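PDB 4TPS: sporulation inhibitor of replication protein SirA from Bacillus subtilis, which inhibits the initiation of DNA replication during sporulation, binding domain I of DnaA and so enforcing the diploid state. Local coordinates for residues A[114-117]-A[118-121]; A[65-68]-A[69-73]; A[50-53]-A[54-58]; A[30-33]-A[34-38]; A[80-84]-A[85-89]. All coordinates share one frame; numbering follows the deposited sequence. Where two conformers were deposited one is given.

In the fold
The five contacts form two groups. Contacts 1, 2 and 5 touch one another, bringing helix 116-128, helix 64-75 and the hairpin 80-89 together around Phe121, Leu71 and Ile89. Contacts 3 and 4, on helices 45-58 and 28-39, form the second group, about 28 Å from contact 5 between centres; their helices meet through Ile55 and Tyr38. The four helical contacts are partly buried, while the hairpin of contact 5 is a surface contact with Tyr87 and Ile89 turned inward. Chemistry follows place: aromatic rings pack in contact 4, polar groups gather between contacts 2 and 5, and contact 3 presents amide and tyrosine groups to another protein chain.

Contact 1: residues A[114-117]-A[118-121]; sequences DYEA and ETIF
This is a local contact in the opening turn of helix 116-128, just after strand 106-113, where Tyr115 meets Glu118 and Thr119. The carbonyl oxygen of Tyr115 is gripped twice by one residue. Thr119 N reaches Tyr115 O at 3.2 Å, and Thr119 OG1 donates to Tyr115 O over a shorter 2.7 Å. The hydroxyl arrives from above the carbonyl plane, 42° out of it, whereas the amide stays much nearer that plane. Holding OG1 beside its own backbone N (chi1 -67°) is what turns the threonine hydroxyl back to the preceding turn. Such a bond to the carbonyl four residues earlier is a recurrent use of threonine in an alpha-helix, and the i to i+4 pattern continues with Ile120 N to Glu116 O at 3.1 Å. Glu118 bends back at chi2 and runs alongside Tyr115, so that Glu118 OE2 comes to the ring edge, 3.5 Å from Tyr115 CD1, with the carboxylate and ring planes 58° apart. Its charge is met by Arg9 in a salt bridge at OE1, while OE2 bonds to Tyr11 OH, which ties the helix start to strand 9-16. On another side of the turn, the Glu116 side chain crosses Ile120 at about a right angle, OE2 lying 3.5 Å from Ile120 CG1. Phe121 faces the sheet, its ring meeting that of Phe100.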
# COMPACT_ATOMS: atom_id res chain seq x y z
N ASP A 114 -24.98 16.61 0.64
CA ASP A 114 -25.14 15.91 -0.63
C ASP A 114 -23.81 15.25 -1.02
O ASP A 114 -22.71 15.81 -0.73
CB ASP A 114 -25.59 16.90 -1.72
CG ASP A 114 -27.07 17.24 -1.65
OD1 ASP A 114 -27.75 16.81 -0.66
OD2 ASP A 114 -27.54 17.89 -2.62
N TYR A 115 -23.88 14.08 -1.65
CA TYR A 115 -22.69 13.37 -2.14
C TYR A 115 -21.94 14.15 -3.21
O TYR A 115 -20.74 13.84 -3.51
CB TYR A 115 -23.12 11.98 -2.67
CG TYR A 115 -23.35 10.95 -1.57
CD1 TYR A 115 -22.30 10.54 -0.77
CD2 TYR A 115 -24.60 10.36 -1.36
CE1 TYR A 115 -22.48 9.58 0.22
CE2 TYR A 115 -24.79 9.39 -0.37
CZ TYR A 115 -23.72 9.03 0.43
OH TYR A 115 -23.86 8.08 1.40
N GLU A 116 -22.57 15.18 -3.75
CA GLU A 116 -21.83 16.16 -4.58
C GLU A 116 -20.56 16.72 -3.90
O GLU A 116 -19.60 17.10 -4.59
CB GLU A 116 -22.72 17.32 -5.04
CG GLU A 116 -22.04 18.18 -6.08
CD GLU A 116 -21.56 17.41 -7.34
OE1 GLU A 116 -22.29 16.49 -7.80
OE2 GLU A 116 -20.45 17.71 -7.87
N ALA A 117 -20.60 16.83 -2.57
CA ALA A 117 -19.52 17.46 -1.83
C ALA A 117 -18.16 16.77 -2.08
O ALA A 117 -17.21 17.40 -2.52
CB ALA A 117 -19.87 17.55 -0.31
N GLU A 118 -18.08 15.49 -1.80
CA GLU A 118 -16.86 14.72 -2.06
C GLU A 118 -16.61 14.50 -3.55
O GLU A 118 -15.46 14.43 -3.99
CB GLU A 118 -16.78 13.37 -1.30
CG GLU A 118 -17.91 12.39 -1.51
CD GLU A 118 -18.96 12.52 -0.42
OE1 GLU A 118 -19.60 13.60 -0.38
OE2 GLU A 118 -19.13 11.57 0.37
N THR A 119 -17.71 14.48 -4.33
CA THR A 119 -17.62 14.22 -5.76
C THR A 119 -16.80 15.32 -6.44
O THR A 119 -16.09 15.06 -7.40
CB THR A 119 -19.03 14.11 -6.37
OG1 THR A 119 -19.67 12.93 -5.83
CG2 THR A 119 -18.96 14.01 -7.88
N ILE A 120 -16.92 16.56 -5.96
CA ILE A 120 -16.13 17.64 -6.54
C ILE A 120 -14.61 17.31 -6.49
O ILE A 120 -13.89 17.46 -7.49
CB ILE A 120 -16.46 18.99 -5.87
CG1 ILE A 120 -17.85 19.46 -6.41
CG2 ILE A 120 -15.42 20.03 -6.18
CD1 ILE A 120 -18.38 20.68 -5.75
N PHE A 121 -14.17 16.79 -5.34
CA PHE A 121 -12.78 16.40 -5.18
C PHE A 121 -12.45 15.11 -5.97
O PHE A 121 -11.40 15.03 -6.61
CB PHE A 121 -12.44 16.26 -3.72
CG PHE A 121 -12.44 17.58 -2.95
CD1 PHE A 121 -11.62 18.61 -3.33
CD2 PHE A 121 -13.21 17.74 -1.83
CE1 PHE A 121 -11.59 19.82 -2.66
CE2 PHE A 121 -13.21 18.94 -1.13
CZ PHE A 121 -12.39 19.97 -1.56

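Contact 2: residues A[65-68]-A[69-73]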
# COMPACT_ATOMS: atom_id res chain seq x y z
N LEU A 65 2.00 19.78 -6.36
CA LEU A 65 1.85 20.98 -7.20
C LEU A 65 0.79 20.77 -8.32
O LEU A 65 -0.05 21.65 -8.56
CB LEU A 65 3.18 21.43 -7.76
CG LEU A 65 3.08 22.63 -8.72
CD1 LEU A 65 2.50 23.84 -8.02
CD2 LEU A 65 4.42 23.00 -9.36
N HIS A 66 0.80 19.59 -8.94
CA HIS A 66 -0.18 19.24 -9.94
C HIS A 66 -1.60 19.32 -9.34
O HIS A 66 -2.50 19.88 -9.94
CB HIS A 66 0.15 17.84 -10.48
CG HIS A 66 -0.68 17.39 -11.65
ND1 HIS A 66 -1.04 18.21 -12.69
CD2 HIS A 66 -1.17 16.17 -11.95
CE1 HIS A 66 -1.76 17.52 -13.56
NE2 HIS A 66 -1.83 16.27 -13.15
N MET A 67 -1.75 18.77 -8.15
CA MET A 67 -3.08 18.82 -7.46
C MET A 67 -3.49 20.25 -7.22
O MET A 67 -4.66 20.59 -7.43
CB MET A 67 -3.05 18.01 -6.18
CG MET A 67 -3.11 16.52 -6.36
SD MET A 67 -4.49 15.98 -7.40
CE MET A 67 -5.81 16.71 -6.51
N HIS A 68 -2.57 21.09 -6.70
CA HIS A 68 -2.90 22.47 -6.41
C HIS A 68 -3.44 23.15 -7.68
O HIS A 68 -4.46 23.85 -7.64
CB HIS A 68 -1.71 23.27 -5.96
CG HIS A 68 -1.36 23.10 -4.53
ND1 HIS A 68 -2.23 23.38 -3.51
CD2 HIS A 68 -0.17 22.81 -3.94
CE1 HIS A 68 -1.62 23.21 -2.35
NE2 HIS A 68 -0.37 22.88 -2.59
N GLN A 69 -2.74 22.95 -8.80
CA GLN A 69 -3.15 23.57 -10.05
C GLN A 69 -4.54 23.14 -10.49
O GLN A 69 -5.39 23.97 -10.84
CB GLN A 69 -2.12 23.32 -11.10
CG GLN A 69 -0.79 23.98 -10.71
CD GLN A 69 0.41 23.58 -11.56
OE1 GLN A 69 0.51 22.46 -12.06
NE2 GLN A 69 1.37 24.52 -11.71
N ARG A 70 -4.75 21.83 -10.47
CA ARG A 70 -6.03 21.28 -10.86
C ARG A 70 -7.19 21.68 -9.95
O ARG A 70 -8.32 22.00 -10.44
CB ARG A 70 -5.93 19.75 -10.97
CG ARG A 70 -5.04 19.24 -12.08
CD ARG A 70 -5.67 19.53 -13.43
NE ARG A 70 -4.89 19.01 -14.58
CZ ARG A 70 -5.08 17.83 -15.16
NH1 ARG A 70 -6.02 16.98 -14.75
NH2 ARG A 70 -4.31 17.49 -16.20
N LEU A 71 -6.92 21.70 -8.66
CA LEU A 71 -7.94 22.15 -7.70
C LEU A 71 -8.32 23.61 -7.89
O LEU A 71 -9.51 23.96 -7.91
CB LEU A 71 -7.44 21.92 -6.27
CG LEU A 71 -7.41 20.45 -5.83
CD1 LEU A 71 -6.50 20.31 -4.61
CD2 LEU A 71 -8.81 19.94 -5.54
N LYS A 72 -7.33 24.48 -8.01
CA LYS A 72 -7.62 25.90 -8.15
C LYS A 72 -8.38 26.18 -9.40
O LYS A 72 -9.27 27.04 -9.41
CB LYS A 72 -6.35 26.71 -8.16
CG LYS A 72 -5.67 26.80 -6.79
CD LYS A 72 -4.64 27.92 -6.82
CE LYS A 72 -3.36 27.53 -6.12
NZ LYS A 72 -3.70 26.95 -4.81
N MET A 73 -8.10 25.45 -10.47
CA MET A 73 -8.86 25.63 -11.71
C MET A 73 -10.31 25.19 -11.58
O MET A 73 -11.25 25.91 -11.97
CB MET A 73 -8.26 24.81 -12.83
CG MET A 73 -6.99 25.31 -13.37
SD MET A 73 -6.51 23.95 -14.41
CE MET A 73 -4.77 24.37 -14.47
O HOH W 1 -1.02 20.87 -13.41
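His66 and Arg70 lie side by side one turn apart on helix 64-75 and point the same way. Atom CE1 of His66 sits 3.3 Å above one face of the Arg70 guanidinium, toward its rim, and 3.6 Å from Arg70 NE. The two planes are 70° apart, so a corner of the imidazole, not its face, addresses the guanidinium. Arg70 CG, set beside the backbone N by chi1 (-67°), lies over the His66 ring face, and the bend at chi2 brings the guanidinium back to CE1. A water in the imidazole plane links the ring to Gln69: it lies 2.8 Å from His66 ND1 and donates to Gln69 OE1 at 2.6 Å. Replacing Arg70 with an alanine would probably uncover CE1 and one ring face and leave the His66 ring freer to turn, with the bond to the water as a remaining restraint. This side is loose and partly open to solvent, and the Gln69 amide touches Leu65 only lightly, NE2 being 3.9 Å from CD1 of the leucine. The opposite character belongs to Met67 and Leu71, both buried. Leu71 N bonds to Met67 O at 2.8 Å, and Met67, folded at chi2 and chi3, brings CE to 4.1 Å from Leu71 CG. His68 and Lys72 run alongside each other toward the hairpin, where Tyr87 is a partner of both and Gln82 of Lys72. The buried flank of the helix packs against both helix 116-128, through Met67 on Val124 and Leu125, and Phe100 of strand 96-103, through Met67 and Leu71.

Contact 3: residues A[50-53]-A[54-58]; sequences MTEK and QIQYI
Gln54 folds its methylene chain back over the carbonyl of Met50, with Gln54 CG 3.1 Å from Met50 O. The backbone N of Gln54 bonds to the same oxygen at 3.0 Å, so polar and aliphatic groups of one residue crowd around one acceptor. With CG beside the backbone N (chi1 -66°) and the chain extended beyond it, the amide is carried outward, where OE1 bonds to a polar side chain of another protein chain, consistent with a DnaA-binding surface. A leucine in place of Gln54 would probably fill much of the same room but leave that foreign polar group without its mate. On another side of the helix, Glu52 and Gln56 approach with their carboxylate and amide planes only 7° apart; the touch is between Glu52 CG and Gln56 NE2 at 3.9 Å, while Glu52 OE2 is taken by Tyr38 OH. Thr51 CG2 meets Ile55 CD1 at 4.1 Å, and Thr51 OG1 is bonded to Gln47 O. Tyr57 makes a cation-pi contact with Lys17 and an edge-to-face one with an aromatic ring of the other chain. Helix 45-58 packs against helix 28-39, where Leu34 meets Thr51 and Gln54 and Phe35 meets Ile55, and also faces the partner chain.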
# COMPACT_ATOMS: atom_id res chain seq x y z
N MET A 50 5.88 -3.04 9.88
CA MET A 50 5.90 -3.78 8.61
C MET A 50 4.80 -3.26 7.71
O MET A 50 4.98 -3.07 6.50
CB MET A 50 5.65 -5.28 8.80
CG MET A 50 6.86 -6.10 9.01
SD MET A 50 7.80 -6.01 7.49
CE MET A 50 9.09 -4.98 8.19
N THR A 51 3.63 -3.07 8.29
CA THR A 51 2.47 -2.59 7.54
C THR A 51 2.75 -1.17 6.95
O THR A 51 2.49 -0.92 5.77
CB THR A 51 1.20 -2.64 8.43
OG1 THR A 51 0.93 -4.00 8.78
CG2 THR A 51 -0.01 -2.01 7.69
N GLU A 52 3.32 -0.32 7.77
CA GLU A 52 3.68 1.02 7.31
C GLU A 52 4.69 1.00 6.14
O GLU A 52 4.54 1.75 5.16
CB GLU A 52 4.23 1.84 8.44
CG GLU A 52 4.56 3.27 8.10
CD GLU A 52 4.93 4.02 9.38
OE1 GLU A 52 5.91 3.65 10.05
OE2 GLU A 52 4.24 4.97 9.74
N LYS A 53 5.70 0.14 6.25
CA LYS A 53 6.68 -0.04 5.17
C LYS A 53 6.03 -0.55 3.87
O LYS A 53 6.33 -0.08 2.78
CB LYS A 53 7.82 -0.97 5.63
CG LYS A 53 9.06 -0.72 4.90
CD LYS A 53 10.31 -1.22 5.67
CE LYS A 53 11.22 -0.08 6.19
NZ LYS A 53 12.07 0.61 5.15
N GLN A 54 5.13 -1.50 3.99
CA GLN A 54 4.42 -2.03 2.88
C GLN A 54 3.58 -0.96 2.19
O GLN A 54 3.58 -0.83 0.94
CB GLN A 54 3.57 -3.19 3.31
CG GLN A 54 4.37 -4.42 3.77
CD GLN A 54 3.58 -5.54 4.38
OE1 GLN A 54 2.43 -5.40 4.75
NE2 GLN A 54 4.25 -6.68 4.55
N ILE A 55 2.82 -0.20 3.00
CA ILE A 55 2.03 0.93 2.44
C ILE A 55 2.89 1.92 1.70
O ILE A 55 2.54 2.33 0.57
CB ILE A 55 1.22 1.59 3.57
CG1 ILE A 55 0.05 0.65 3.90
CG2 ILE A 55 0.73 2.97 3.15
CD1 ILE A 55 -0.69 1.07 5.14
N GLN A 56 4.04 2.27 2.24
CA GLN A 56 4.96 3.19 1.56
C GLN A 56 5.42 2.61 0.17
O GLN A 56 5.51 3.32 -0.83
CB GLN A 56 6.18 3.48 2.48
CG GLN A 56 5.79 4.31 3.73
CD GLN A 56 6.89 4.49 4.81
OE1 GLN A 56 7.90 3.74 4.89
NE2 GLN A 56 6.69 5.50 5.67
N TYR A 57 5.67 1.32 0.14
CA TYR A 57 6.13 0.64 -1.05
C TYR A 57 5.10 0.57 -2.17
O TYR A 57 5.43 0.77 -3.35
CB TYR A 57 6.69 -0.74 -0.68
CG TYR A 57 7.44 -1.42 -1.81
CD1 TYR A 57 6.78 -2.09 -2.83
CD2 TYR A 57 8.82 -1.38 -1.87
CE1 TYR A 57 7.50 -2.71 -3.89
CE2 TYR A 57 9.53 -1.99 -2.89
CZ TYR A 57 8.88 -2.65 -3.89
OH TYR A 57 9.55 -3.30 -4.91
N ILE A 58 3.83 0.33 -1.83
CA ILE A 58 2.82 0.06 -2.85
C ILE A 58 2.09 1.33 -3.32
O ILE A 58 1.26 1.24 -4.19
CB ILE A 58 1.77 -0.99 -2.39
CG1 ILE A 58 0.85 -0.43 -1.28
CG2 ILE A 58 2.48 -2.28 -1.90
CD1 ILE A 58 -0.35 -1.34 -1.03

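Contact 4: residues A[30-33]-A[34-38]; sequences VMFE and LFQDY
Helix 28-39 covers one end of the antiparallel sheet, and the turns from Val30 to Tyr38 are a plain alpha-helical example of how residues four apart pair up. Met31 and Phe35 form the inward pair. Phe35 N donates to Met31 O at 3.0 Å, and Phe35 CD2 also lies close, 3.1 Å from Met31 O, the oxygen meeting the ring obliquely. Apolar contact adds to this at Met31 CB and Phe35 CE2, 4.3 Å apart. Beyond the pair, Phe35 meets the ring of Tyr14 and packs on Met135, while Met31 reaches Ile16 and Leu133, which sets this flank of the helix against strands 9-16 and 132-136. Phe32 and Gln36 make the second pairing. Both side chains leave the helix with CG opposite the backbone N (chi1 175° in Phe32), and this carries the amide up to the far end of the ring. There Gln36 NE2 comes 3.7 Å from Phe32 CE2, with amide and ring planes 65° apart, too oblique to be a stack. The genuine ring stack of Phe32 is with Tyr142, and Phe137 touches both residues of the pair. On the outer flank, Asp37 N bonds to Glu33 O at 2.9 Å. The acidic ends stay apart, Asp37 OD1 being bonded to Thr41 OG1, and it is the carboxylate carbon, Asp37 CG, that packs 3.2 Å from Glu33 O.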
# COMPACT_ATOMS: atom_id res chain seq x y z
N VAL A 30 -8.39 -6.85 0.10
CA VAL A 30 -7.14 -7.15 0.79
C VAL A 30 -6.36 -5.87 1.01
O VAL A 30 -5.73 -5.69 2.03
CB VAL A 30 -6.31 -8.13 -0.04
CG1 VAL A 30 -4.95 -8.40 0.63
CG2 VAL A 30 -7.09 -9.41 -0.11
N MET A 31 -6.42 -4.96 0.05
CA MET A 31 -5.75 -3.66 0.20
C MET A 31 -6.49 -2.83 1.24
O MET A 31 -5.87 -2.25 2.10
CB MET A 31 -5.66 -2.85 -1.12
CG MET A 31 -4.55 -3.34 -2.02
SD MET A 31 -4.18 -2.27 -3.40
CE MET A 31 -5.67 -2.53 -4.32
N PHE A 32 -7.82 -2.85 1.19
CA PHE A 32 -8.59 -2.18 2.21
C PHE A 32 -8.17 -2.65 3.61
O PHE A 32 -7.95 -1.81 4.47
CB PHE A 32 -10.09 -2.44 2.00
CG PHE A 32 -10.97 -1.88 3.10
CD1 PHE A 32 -11.37 -0.57 3.03
CD2 PHE A 32 -11.39 -2.64 4.17
CE1 PHE A 32 -12.15 -0.01 4.00
CE2 PHE A 32 -12.18 -2.08 5.17
CZ PHE A 32 -12.62 -0.77 5.05
N GLU A 33 -8.01 -3.97 3.80
CA GLU A 33 -7.64 -4.50 5.11
C GLU A 33 -6.23 -4.05 5.55
O GLU A 33 -5.99 -3.75 6.71
CB GLU A 33 -7.78 -6.03 5.14
CG GLU A 33 -9.25 -6.44 5.05
CD GLU A 33 -9.48 -7.94 5.19
OE1 GLU A 33 -10.06 -8.53 4.26
OE2 GLU A 33 -9.10 -8.52 6.24
N LEU A 34 -5.30 -3.98 4.62
CA LEU A 34 -3.96 -3.46 4.89
C LEU A 34 -3.99 -2.00 5.37
O LEU A 34 -3.44 -1.63 6.41
CB LEU A 34 -3.08 -3.58 3.69
CG LEU A 34 -1.64 -3.10 3.88
CD1 LEU A 34 -0.86 -4.11 4.72
CD2 LEU A 34 -0.94 -2.89 2.55
N PHE A 35 -4.67 -1.18 4.62
CA PHE A 35 -4.87 0.23 5.01
C PHE A 35 -5.64 0.42 6.37
O PHE A 35 -5.25 1.23 7.20
CB PHE A 35 -5.52 1.01 3.91
CG PHE A 35 -4.59 1.25 2.72
CD1 PHE A 35 -3.54 2.12 2.81
CD2 PHE A 35 -4.76 0.60 1.52
CE1 PHE A 35 -2.70 2.37 1.72
CE2 PHE A 35 -3.91 0.80 0.44
CZ PHE A 35 -2.88 1.70 0.55
N GLN A 36 -6.63 -0.41 6.57
CA GLN A 36 -7.40 -0.36 7.80
C GLN A 36 -6.50 -0.79 8.99
O GLN A 36 -6.54 -0.17 10.05
CB GLN A 36 -8.64 -1.21 7.70
CG GLN A 36 -9.49 -1.19 8.98
CD GLN A 36 -10.76 -1.97 8.82
OE1 GLN A 36 -10.76 -3.22 8.71
NE2 GLN A 36 -11.86 -1.24 8.80
N ASP A 37 -5.65 -1.80 8.79
CA ASP A 37 -4.70 -2.19 9.83
C ASP A 37 -3.77 -1.05 10.22
O ASP A 37 -3.49 -0.86 11.39
CB ASP A 37 -3.86 -3.36 9.38
CG ASP A 37 -4.59 -4.67 9.46
OD1 ASP A 37 -5.68 -4.76 10.08
OD2 ASP A 37 -4.03 -5.63 8.88
N TYR A 38 -3.30 -0.31 9.24
CA TYR A 38 -2.44 0.86 9.55
C TYR A 38 -3.16 1.99 10.29
O TYR A 38 -2.64 2.55 11.25
CB TYR A 38 -1.88 1.38 8.24
CG TYR A 38 -0.96 2.54 8.35
CD1 TYR A 38 0.24 2.41 9.04
CD2 TYR A 38 -1.26 3.77 7.75
CE1 TYR A 38 1.11 3.46 9.15
CE2 TYR A 38 -0.37 4.83 7.86
CZ TYR A 38 0.81 4.65 8.56
OH TYR A 38 1.74 5.65 8.68

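Contact 5: residues A[80-84]-A[85-89]; sequences YRQLD and YIYRI
Gln82 lies along the ring of Tyr87, its cross-strand partner, and can be followed atom by atom. Its CB meets the ring rim at Tyr87 CE2, 4.0 Å away. Its CG stands over the face in a CH-pi contact, 3.9 Å from the ring centroid and 19° off the normal. Farther out, Gln82 CD lies 3.4 Å from Tyr87 OH, and the amide is nearly parallel to the ring, their planes 11° apart. At the tip the two amide atoms part company. Gln82 NE2 donates to Asp84 O at 2.9 Å, in the carbonyl plane and on a lone pair, a nearly straight bond that holds the amide flat. Gln82 OE1 accepts from Lys72 NZ of helix 64-75; the same amine also bonds to Tyr87 OH, which His68 ND1 reaches as well. The extended chain, with CG anti to the backbone N (chi1 180°), is what keeps the amide over the tyrosine's phenol end. Tyr80 flanks the same ring, its CD2 being 4.0 Å from Tyr87 CD2, and Tyr80 CB in turn meets CG2 of Ile89, its own cross-strand partner, at 3.7 Å. Beneath these side chains the backbones alternate: Gln82 and Tyr87 are a non-hydrogen-bonded pair between two hydrogen-bonded ones, Arg81 with Arg88 and Leu83 with Ile86. The last is closed by Leu83 N to Ile86 O at 2.7 Å and Ile86 N to Leu83 O at 3.0 Å. With Asp84 at positive phi, Leu83 to Ile86 form the type II' turn characteristic of a tight two-residue beta hairpin.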
# COMPACT_ATOMS: atom_id res chain seq x y z
N TYR A 80 -14.82 28.30 -1.82
CA TYR A 80 -13.71 27.60 -1.25
C TYR A 80 -12.68 28.47 -0.63
O TYR A 80 -12.56 29.65 -1.00
CB TYR A 80 -13.08 26.70 -2.33
CG TYR A 80 -11.96 27.28 -3.11
CD1 TYR A 80 -12.22 28.04 -4.25
CD2 TYR A 80 -10.61 27.04 -2.75
CE1 TYR A 80 -11.18 28.53 -4.99
CE2 TYR A 80 -9.59 27.60 -3.44
CZ TYR A 80 -9.86 28.33 -4.58
OH TYR A 80 -8.81 28.86 -5.34
N ARG A 81 -11.89 27.87 0.30
CA ARG A 81 -10.66 28.49 0.70
C ARG A 81 -9.58 27.40 0.79
O ARG A 81 -9.84 26.21 0.93
CB ARG A 81 -10.81 29.13 2.09
CG ARG A 81 -11.82 30.28 2.23
CD ARG A 81 -11.82 30.88 3.65
NE ARG A 81 -12.88 31.89 3.76
CZ ARG A 81 -14.05 31.80 4.42
NH1 ARG A 81 -14.35 30.78 5.24
NH2 ARG A 81 -14.88 32.86 4.36
N GLN A 82 -8.36 27.89 0.76
CA GLN A 82 -7.18 27.06 0.84
C GLN A 82 -6.37 27.51 2.05
O GLN A 82 -6.07 28.73 2.18
CB GLN A 82 -6.34 27.25 -0.44
CG GLN A 82 -5.07 26.45 -0.46
CD GLN A 82 -4.09 26.86 -1.52
OE1 GLN A 82 -4.36 27.71 -2.39
NE2 GLN A 82 -2.90 26.25 -1.45
N LEU A 83 -5.91 26.53 2.81
CA LEU A 83 -4.91 26.71 3.87
C LEU A 83 -3.74 25.73 3.61
O LEU A 83 -3.75 24.61 4.01
CB LEU A 83 -5.56 26.62 5.26
CG LEU A 83 -4.64 26.64 6.47
CD1 LEU A 83 -3.69 27.79 6.49
CD2 LEU A 83 -5.44 26.62 7.78
N ASP A 84 -2.80 26.20 2.80
CA ASP A 84 -1.69 25.43 2.24
C ASP A 84 -2.19 24.13 1.59
O ASP A 84 -2.76 24.15 0.52
CB ASP A 84 -0.62 25.18 3.30
CG ASP A 84 0.69 24.60 2.70
OD1 ASP A 84 0.90 24.57 1.46
OD2 ASP A 84 1.52 24.25 3.49
N TYR A 85 -2.02 23.00 2.27
CA TYR A 85 -2.43 21.70 1.72
C TYR A 85 -3.86 21.27 1.97
O TYR A 85 -4.24 20.14 1.61
CB TYR A 85 -1.44 20.60 2.15
CG TYR A 85 -1.32 20.44 3.62
CD1 TYR A 85 -2.14 19.57 4.29
CD2 TYR A 85 -0.33 21.15 4.36
CE1 TYR A 85 -2.04 19.38 5.65
CE2 TYR A 85 -0.25 21.00 5.73
CZ TYR A 85 -1.10 20.09 6.36
OH TYR A 85 -1.06 19.86 7.69
N ILE A 86 -4.65 22.15 2.62
CA ILE A 86 -6.06 21.93 2.95
C ILE A 86 -6.91 22.81 2.06
O ILE A 86 -6.66 24.04 1.94
CB ILE A 86 -6.34 22.25 4.42
CG1 ILE A 86 -5.47 21.41 5.34
CG2 ILE A 86 -7.81 22.08 4.75
CD1 ILE A 86 -5.37 21.91 6.77
N TYR A 87 -7.91 22.19 1.43
CA TYR A 87 -8.97 22.88 0.70
C TYR A 87 -10.29 22.60 1.33
O TYR A 87 -10.57 21.49 1.68
CB TYR A 87 -8.98 22.47 -0.78
CG TYR A 87 -7.81 23.01 -1.60
CD1 TYR A 87 -6.54 22.49 -1.45
CD2 TYR A 87 -7.99 24.02 -2.53
CE1 TYR A 87 -5.50 22.98 -2.20
CE2 TYR A 87 -6.95 24.50 -3.30
CZ TYR A 87 -5.70 23.99 -3.11
OH TYR A 87 -4.67 24.46 -3.88
N ARG A 88 -11.11 23.62 1.46
CA ARG A 88 -12.42 23.47 2.08
C ARG A 88 -13.44 24.10 1.15
O ARG A 88 -13.24 25.23 0.69
CB ARG A 88 -12.41 24.15 3.49
CG ARG A 88 -13.76 24.29 4.18
CD ARG A 88 -14.29 23.02 4.69
NE ARG A 88 -15.34 23.16 5.72
CZ ARG A 88 -16.59 23.53 5.54
NH1 ARG A 88 -17.34 23.53 6.61
NH2 ARG A 88 -17.09 23.88 4.33
N ILE A 89 -14.53 23.42 0.90
CA ILE A 89 -15.57 23.89 0.03
C ILE A 89 -16.94 23.82 0.67
O ILE A 89 -17.21 22.99 1.52
CB ILE A 89 -15.62 23.12 -1.31
CG1 ILE A 89 -16.04 21.67 -1.11
CG2 ILE A 89 -14.27 23.18 -1.99
CD1 ILE A 89 -16.15 20.91 -2.39